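Local coordinates for methylxanthine N3-demethylase NdmB (Pseudomonas putida, PDB 6ICL), which catalyses the NADH-dependent N3-demethylation of theobromine to 7-methylxanthine and formaldehyde, and also acts on 3-methylxanthine, caffeine and theophylline, as an iron-containing Rieske oxygenase, at residues L163-N168 with R270-T275; M171-A176 with I290-K295. One frame throughout, in Å; residues are numbered along the deposited sequence.

Contact 1. Residues L163-N168 with R270-T275; sequences LSDFDN and RFVLWT
D165 and R270 meet in a salt bridge, their side chains approaching from opposite directions with the carboxylate and guanidinium planes turned 45° apart. The more reliable half of the pair is the hydrogen bond from R270 NH1 to D165 OD1, 3.2 Å long and bent; it reaches OD1 on the syn side, tilted out of both planes. D165 OD2 and R270 NH2 are modelled too close together for either position to be sure. OD1 has a second donor, the hydroxyl of S164, whose OG donates to the anti lone pair of OD1 at 2.8 Å, so OD1 is gripped from both sides of its C-O bond. Between the polar pair and the apolar end of the contact stands V272, with its CG2 3.4 Å from S164 OG and 3.6 Å from D165 OD1. L163 then covers W274: its CB sits over one face of the five-membered ring, 3.8 Å from the centroid, in a CH-pi contact. CG of L163 stands anti to the backbone N (chi1 155°), and with chi2 at 74° this brings CD1 to 3.7 Å from W274 CB. Residues 163-168 belong to the loop that leads into edge strand 171-181, and they lie across alternate side chains of strand 270-281 in the antiparallel sheet of the C-terminal, VanA_C-type domain. A type I turn from D165 to N168, closed by the backbone bond from N168 N to D165 O, reverses this loop. Further out, E261 forms a second salt bridge with R270 NH1, and N259 OD1 takes the backbone NH of S164. The indole NE1 of W274 is bonded to the carbonyl of Y162, and N168 OD1 accepts from the backbone N of D170.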
loop_
_atom_site.group_PDB
_atom_site.type_symbol
_atom_site.label_atom_id
_atom_site.label_comp_id
_atom_site.label_asym_id
_atom_site.label_seq_id
_atom_site.Cartn_x
_atom_site.Cartn_y
_atom_site.Cartn_z
ATOM N N LEU A 163 -24.704 20.671 -27.914
ATOM C CA LEU A 163 -24.802 19.230 -28.086
ATOM C C LEU A 163 -26.088 18.944 -28.845
ATOM O O LEU A 163 -27.129 19.524 -28.547
ATOM C CB LEU A 163 -24.813 18.487 -26.740
ATOM C CG LEU A 163 -25.469 17.104 -26.689
ATOM C CD1 LEU A 163 -24.604 16.046 -27.348
ATOM C CD2 LEU A 163 -25.828 16.706 -25.243
ATOM N N SER A 164 -26.019 18.066 -29.835
ATOM C CA SER A 164 -27.194 17.764 -30.634
ATOM C C SER A 164 -27.889 16.520 -30.099
ATOM O O SER A 164 -27.246 15.612 -29.556
ATOM C CB SER A 164 -26.820 17.565 -32.106
ATOM O OG SER A 164 -26.097 16.365 -32.315
ATOM N N ASP A 165 -29.217 16.496 -30.252
ATOM C CA ASP A 165 -30.061 15.304 -30.105
ATOM C C ASP A 165 -30.260 14.836 -28.667
ATOM O O ASP A 165 -30.748 13.714 -28.478
ATOM C CB ASP A 165 -29.530 14.105 -30.901
ATOM C CG ASP A 165 -29.423 14.384 -32.384
ATOM O OD1 ASP A 165 -28.362 14.876 -32.836
ATOM O OD2 ASP A 165 -30.401 14.101 -33.105
ATOM N N PHE A 166 -29.929 15.640 -27.658
ATOM C CA PHE A 166 -30.190 15.220 -26.286
ATOM C C PHE A 166 -31.670 14.922 -26.093
ATOM O O PHE A 166 -32.031 13.959 -25.406
ATOM C CB PHE A 166 -29.696 16.296 -25.310
ATOM C CG PHE A 166 -29.704 15.872 -23.839
ATOM C CD1 PHE A 166 -28.649 15.142 -23.297
ATOM C CD2 PHE A 166 -30.751 16.247 -23.001
ATOM C CE1 PHE A 166 -28.645 14.774 -21.948
ATOM C CE2 PHE A 166 -30.768 15.878 -21.666
ATOM C CZ PHE A 166 -29.707 15.137 -21.134
ATOM N N ASP A 167 -32.540 15.689 -26.753
ATOM C CA ASP A 167 -33.983 15.556 -26.614
ATOM C C ASP A 167 -34.645 14.831 -27.779
ATOM O O ASP A 167 -35.872 14.842 -27.876
ATOM C CB ASP A 167 -34.613 16.937 -26.449
ATOM C CG ASP A 167 -34.189 17.612 -25.162
ATOM O OD1 ASP A 167 -34.210 16.946 -24.099
ATOM O OD2 ASP A 167 -33.818 18.804 -25.216
ATOM N N ASN A 168 -33.878 14.196 -28.652
ATOM C CA ASN A 168 -34.430 13.504 -29.811
ATOM C C ASN A 168 -35.013 12.157 -29.395
ATOM O O ASN A 168 -34.264 11.222 -29.075
ATOM C CB ASN A 168 -33.343 13.334 -30.879
ATOM C CG ASN A 168 -33.780 12.463 -32.051
ATOM O OD1 ASN A 168 -34.913 11.992 -32.127
ATOM N ND2 ASN A 168 -32.862 12.249 -32.977
ATOM N N ARG A 270 -27.496 8.068 -37.672
ATOM C CA ARG A 270 -26.565 9.012 -37.083
ATOM C C ARG A 270 -26.105 8.545 -35.707
ATOM O O ARG A 270 -26.814 7.816 -35.004
ATOM C CB ARG A 270 -27.188 10.384 -36.974
ATOM C CG ARG A 270 -27.415 11.026 -38.307
ATOM C CD ARG A 270 -28.012 12.392 -38.108
ATOM N NE ARG A 270 -28.952 12.350 -37.008
ATOM C CZ ARG A 270 -28.945 13.198 -35.992
ATOM N NH1 ARG A 270 -28.057 14.176 -35.954
ATOM N NH2 ARG A 270 -29.844 13.074 -35.029
ATOM N N PHE A 271 -24.902 8.987 -35.339
ATOM C CA PHE A 271 -24.276 8.704 -34.058
ATOM C C PHE A 271 -23.604 9.996 -33.623
ATOM O O PHE A 271 -22.860 10.581 -34.411
ATOM C CB PHE A 271 -23.263 7.559 -34.224
ATOM C CG PHE A 271 -22.594 7.129 -32.963
ATOM C CD1 PHE A 271 -23.169 6.162 -32.156
ATOM C CD2 PHE A 271 -21.352 7.659 -32.600
ATOM C CE1 PHE A 271 -22.528 5.732 -30.981
ATOM C CE2 PHE A 271 -20.707 7.247 -31.428
ATOM C CZ PHE A 271 -21.300 6.275 -30.619
ATOM N N VAL A 272 -23.888 10.473 -32.412
ATOM C CA VAL A 272 -23.265 11.690 -31.891
ATOM C C VAL A 272 -22.274 11.333 -30.778
ATOM O O VAL A 272 -22.634 10.660 -29.803
ATOM C CB VAL A 272 -24.308 12.686 -31.368
ATOM C CG1 VAL A 272 -23.597 13.900 -30.767
ATOM C CG2 VAL A 272 -25.247 13.116 -32.488
ATOM N N LEU A 273 -21.030 11.781 -30.936
ATOM C CA LEU A 273 -20.020 11.720 -29.889
ATOM C C LEU A 273 -19.668 13.153 -29.523
ATOM O O LEU A 273 -19.328 13.964 -30.397
ATOM C CB LEU A 273 -18.778 10.933 -30.329
ATOM C CG LEU A 273 -17.731 10.636 -29.229
ATOM C CD1 LEU A 273 -18.326 9.838 -28.050
ATOM C CD2 LEU A 273 -16.489 9.924 -29.778
ATOM N N TRP A 274 -19.805 13.471 -28.250
ATOM C CA TRP A 274 -19.611 14.813 -27.741
ATOM C C TRP A 274 -18.646 14.774 -26.567
ATOM O O TRP A 274 -18.668 13.844 -25.749
ATOM C CB TRP A 274 -20.964 15.398 -27.330
ATOM C CG TRP A 274 -21.007 16.794 -26.729
ATOM C CD1 TRP A 274 -21.340 17.963 -27.377
ATOM C CD2 TRP A 274 -20.798 17.149 -25.356
ATOM N NE1 TRP A 274 -21.339 19.015 -26.489
ATOM C CE2 TRP A 274 -21.016 18.546 -25.242
ATOM C CE3 TRP A 274 -20.466 16.418 -24.200
ATOM C CZ2 TRP A 274 -20.902 19.233 -24.016
ATOM C CZ3 TRP A 274 -20.365 17.095 -22.985
ATOM C CH2 TRP A 274 -20.569 18.487 -22.899
ATOM N N THR A 275 -17.815 15.802 -26.475
ATOM C CA THR A 275 -16.922 15.951 -25.345
ATOM C C THR A 275 -16.698 17.431 -25.117
ATOM O O THR A 275 -16.752 18.227 -26.060
ATOM C CB THR A 275 -15.583 15.228 -25.579
ATOM O OG1 THR A 275 -15.823 13.816 -25.646
ATOM C CG2 THR A 275 -14.597 15.496 -24.436
#

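Contact 2. Residues M171-A176 with I290-K295; sequences MQVIVA and IIVREK
Strands 171-175 and 290-294 run antiparallel at 158°, and the pairs Q172-R293 and I174-I291 each close a ring of two backbone hydrogen bonds, the shortest being Q172 N to R293 O at 2.6 Å. Q172 and R293 share a face with I174 and I291, and there the Q172 amide stacks over the guanidinium of R293, the planes 28° apart and CD 3.6 Å above the plane. CG of Q172 lies between its backbone N and carbonyl carbon (chi1 60°), which raises the chain over the neighbouring strand; OE1 is bonded to the backbone N of D296. Replacing Q172 by an alanine would probably uncover that guanidinium face and leave the D296 NH without its acceptor. R293 NH1 donates to a water in the guanidinium plane, at 3.0 Å, and this water donates to Q172 O and I291 O. D300, at the start of helix 300-319, and D296, in the loop before it, form salt bridges with R293. On the opposite face, beside V292, V173 CG1 packs on I290 CG2 at 3.7 Å. Where the M171 and E294 side chains diverge, M171 CB rests 3.8 Å from V292 CG1 and CE 3.7 Å from E294 CG. Such alternation of hydrogen-bonded and non-hydrogen-bonded pairs is characteristic of antiparallel pairing, here placing strand 171-181 at one edge of the seven-stranded sheet in the oxygenase's C-terminal domain.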
loop_
_atom_site.group_PDB
_atom_site.type_symbol
_atom_site.label_atom_id
_atom_site.label_comp_id
_atom_site.label_asym_id
_atom_site.label_seq_id
_atom_site.Cartn_x
_atom_site.Cartn_y
_atom_site.Cartn_z
ATOM N N MET A 171 -33.600 8.640 -30.196
ATOM C CA MET A 171 -32.246 8.280 -29.798
ATOM C C MET A 171 -32.166 8.115 -28.285
ATOM O O MET A 171 -33.093 8.457 -27.547
ATOM C CB MET A 171 -31.253 9.329 -30.311
ATOM C CG MET A 171 -31.337 9.487 -31.834
ATOM S SD MET A 171 -30.040 10.491 -32.567
ATOM C CE MET A 171 -28.834 9.244 -32.995
ATOM N N GLN A 172 -31.059 7.544 -27.814
ATOM C CA GLN A 172 -30.843 7.421 -26.379
ATOM C C GLN A 172 -29.466 7.960 -26.016
ATOM O O GLN A 172 -28.518 7.869 -26.802
ATOM C CB GLN A 172 -31.008 5.970 -25.894
ATOM C CG GLN A 172 -30.072 4.956 -26.527
ATOM C CD GLN A 172 -30.458 3.529 -26.184
ATOM O OE1 GLN A 172 -31.082 2.829 -26.987
ATOM N NE2 GLN A 172 -30.095 3.087 -24.982
ATOM N N VAL A 173 -29.372 8.516 -24.805
ATOM C CA VAL A 173 -28.214 9.279 -24.364
ATOM C C VAL A 173 -27.475 8.520 -23.261
ATOM O O VAL A 173 -28.097 7.853 -22.419
ATOM C CB VAL A 173 -28.654 10.674 -23.880
ATOM C CG1 VAL A 173 -27.450 11.520 -23.415
ATOM C CG2 VAL A 173 -29.454 11.384 -24.967
ATOM N N ILE A 174 -26.140 8.615 -23.284
ATOM C CA ILE A 174 -25.264 8.240 -22.172
ATOM C C ILE A 174 -24.482 9.483 -21.781
ATOM O O ILE A 174 -23.729 10.023 -22.600
ATOM C CB ILE A 174 -24.277 7.123 -22.543
ATOM C CG1 ILE A 174 -24.977 5.843 -22.966
ATOM C CG2 ILE A 174 -23.326 6.850 -21.371
ATOM C CD1 ILE A 174 -24.043 4.878 -23.715
ATOM N N VAL A 175 -24.651 9.939 -20.547
ATOM C CA VAL A 175 -23.804 10.973 -19.964
ATOM C C VAL A 175 -22.764 10.264 -19.095
ATOM O O VAL A 175 -23.074 9.727 -18.025
ATOM C CB VAL A 175 -24.618 11.992 -19.155
ATOM C CG1 VAL A 175 -23.702 13.115 -18.643
ATOM C CG2 VAL A 175 -25.746 12.560 -20.008
ATOM N N ALA A 176 -21.531 10.227 -19.568
ATOM C CA ALA A 176 -20.486 9.468 -18.901
ATOM C C ALA A 176 -20.016 10.184 -17.639
ATOM O O ALA A 176 -20.084 11.414 -17.540
ATOM C CB ALA A 176 -19.313 9.254 -19.865
ATOM N N ILE A 290 -20.453 12.597 -23.823
ATOM C CA ILE A 290 -21.851 12.220 -24.026
ATOM C C ILE A 290 -21.955 11.460 -25.343
ATOM O O ILE A 290 -21.417 11.897 -26.369
ATOM C CB ILE A 290 -22.789 13.445 -24.012
ATOM C CG1 ILE A 290 -22.722 14.109 -22.631
ATOM C CG2 ILE A 290 -24.238 13.042 -24.386
ATOM C CD1 ILE A 290 -23.600 15.351 -22.456
ATOM N N ILE A 291 -22.609 10.306 -25.307
ATOM C CA ILE A 291 -22.862 9.492 -26.491
ATOM C C ILE A 291 -24.362 9.507 -26.755
ATOM O O ILE A 291 -25.154 9.207 -25.852
ATOM C CB ILE A 291 -22.359 8.054 -26.291
ATOM C CG1 ILE A 291 -20.886 8.052 -25.864
ATOM C CG2 ILE A 291 -22.566 7.227 -27.550
ATOM C CD1 ILE A 291 -20.379 6.674 -25.441
ATOM N N VAL A 292 -24.752 9.880 -27.974
ATOM C CA VAL A 292 -26.146 9.861 -28.408
ATOM C C VAL A 292 -26.249 8.936 -29.600
ATOM O O VAL A 292 -25.497 9.080 -30.574
ATOM C CB VAL A 292 -26.670 11.254 -28.777
ATOM C CG1 VAL A 292 -28.197 11.186 -29.040
ATOM C CG2 VAL A 292 -26.342 12.237 -27.668
ATOM N N ARG A 293 -27.157 7.973 -29.514
ATOM C CA ARG A 293 -27.271 6.958 -30.544
ATOM C C ARG A 293 -28.737 6.593 -30.716
ATOM O O ARG A 293 -29.558 6.814 -29.823
ATOM C CB ARG A 293 -26.450 5.713 -30.198
ATOM C CG ARG A 293 -27.135 4.769 -29.194
ATOM C CD ARG A 293 -26.130 3.787 -28.641
ATOM N NE ARG A 293 -26.706 2.656 -27.911
ATOM C CZ ARG A 293 -26.866 2.596 -26.588
ATOM N NH1 ARG A 293 -26.538 3.623 -25.810
ATOM N NH2 ARG A 293 -27.377 1.501 -26.039
ATOM N N GLU A 294 -29.050 6.024 -31.878
ATOM C CA GLU A 294 -30.398 5.535 -32.138
ATOM C C GLU A 294 -30.697 4.340 -31.245
ATOM O O GLU A 294 -29.821 3.508 -30.991
ATOM C CB GLU A 294 -30.533 5.147 -33.612
ATOM C CG GLU A 294 -30.537 6.350 -34.553
ATOM C CD GLU A 294 -30.346 5.988 -36.014
ATOM O OE1 GLU A 294 -30.327 4.778 -36.350
ATOM O OE2 GLU A 294 -30.210 6.932 -36.828
ATOM N N LYS A 295 -31.940 4.243 -30.778
ATOM C CA LYS A 295 -32.287 3.196 -29.821
ATOM C C LYS A 295 -32.005 1.827 -30.419
ATOM O O LYS A 295 -32.256 1.600 -31.602
ATOM C CB LYS A 295 -33.754 3.324 -29.414
ATOM C CG LYS A 295 -34.093 4.716 -28.918
ATOM C CD LYS A 295 -35.523 4.802 -28.420
ATOM C CE LYS A 295 -35.743 6.104 -27.685
ATOM N NZ LYS A 295 -36.967 6.109 -26.833
HETATM O O HOH W 1 -26.028 6.532 -26.297
#

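How the contacts relate
Contacts 1 and 2 adjoin, their centres about 7 Å apart, and are built on neighbouring strands of one sheet: V272 N with V292 O and W274 O with I290 N probably bond 270-275 to 290-295. Both are partly buried and lie away from the [2Fe-2S] cluster and the mononuclear iron. Contact 2 is sheet pairing, carried by main-chain bonds and burying 728 Å²; contact 1 buries 290 Å² and depends on side chains, as a loop laid over a strand. Each combines apolar packing with an arginine: R270 is held between a carboxylate of the loop, D165, and one of strand 257-264, E261; R293 by aspartates near helix 300-319. M171 packs against R270, joining the two.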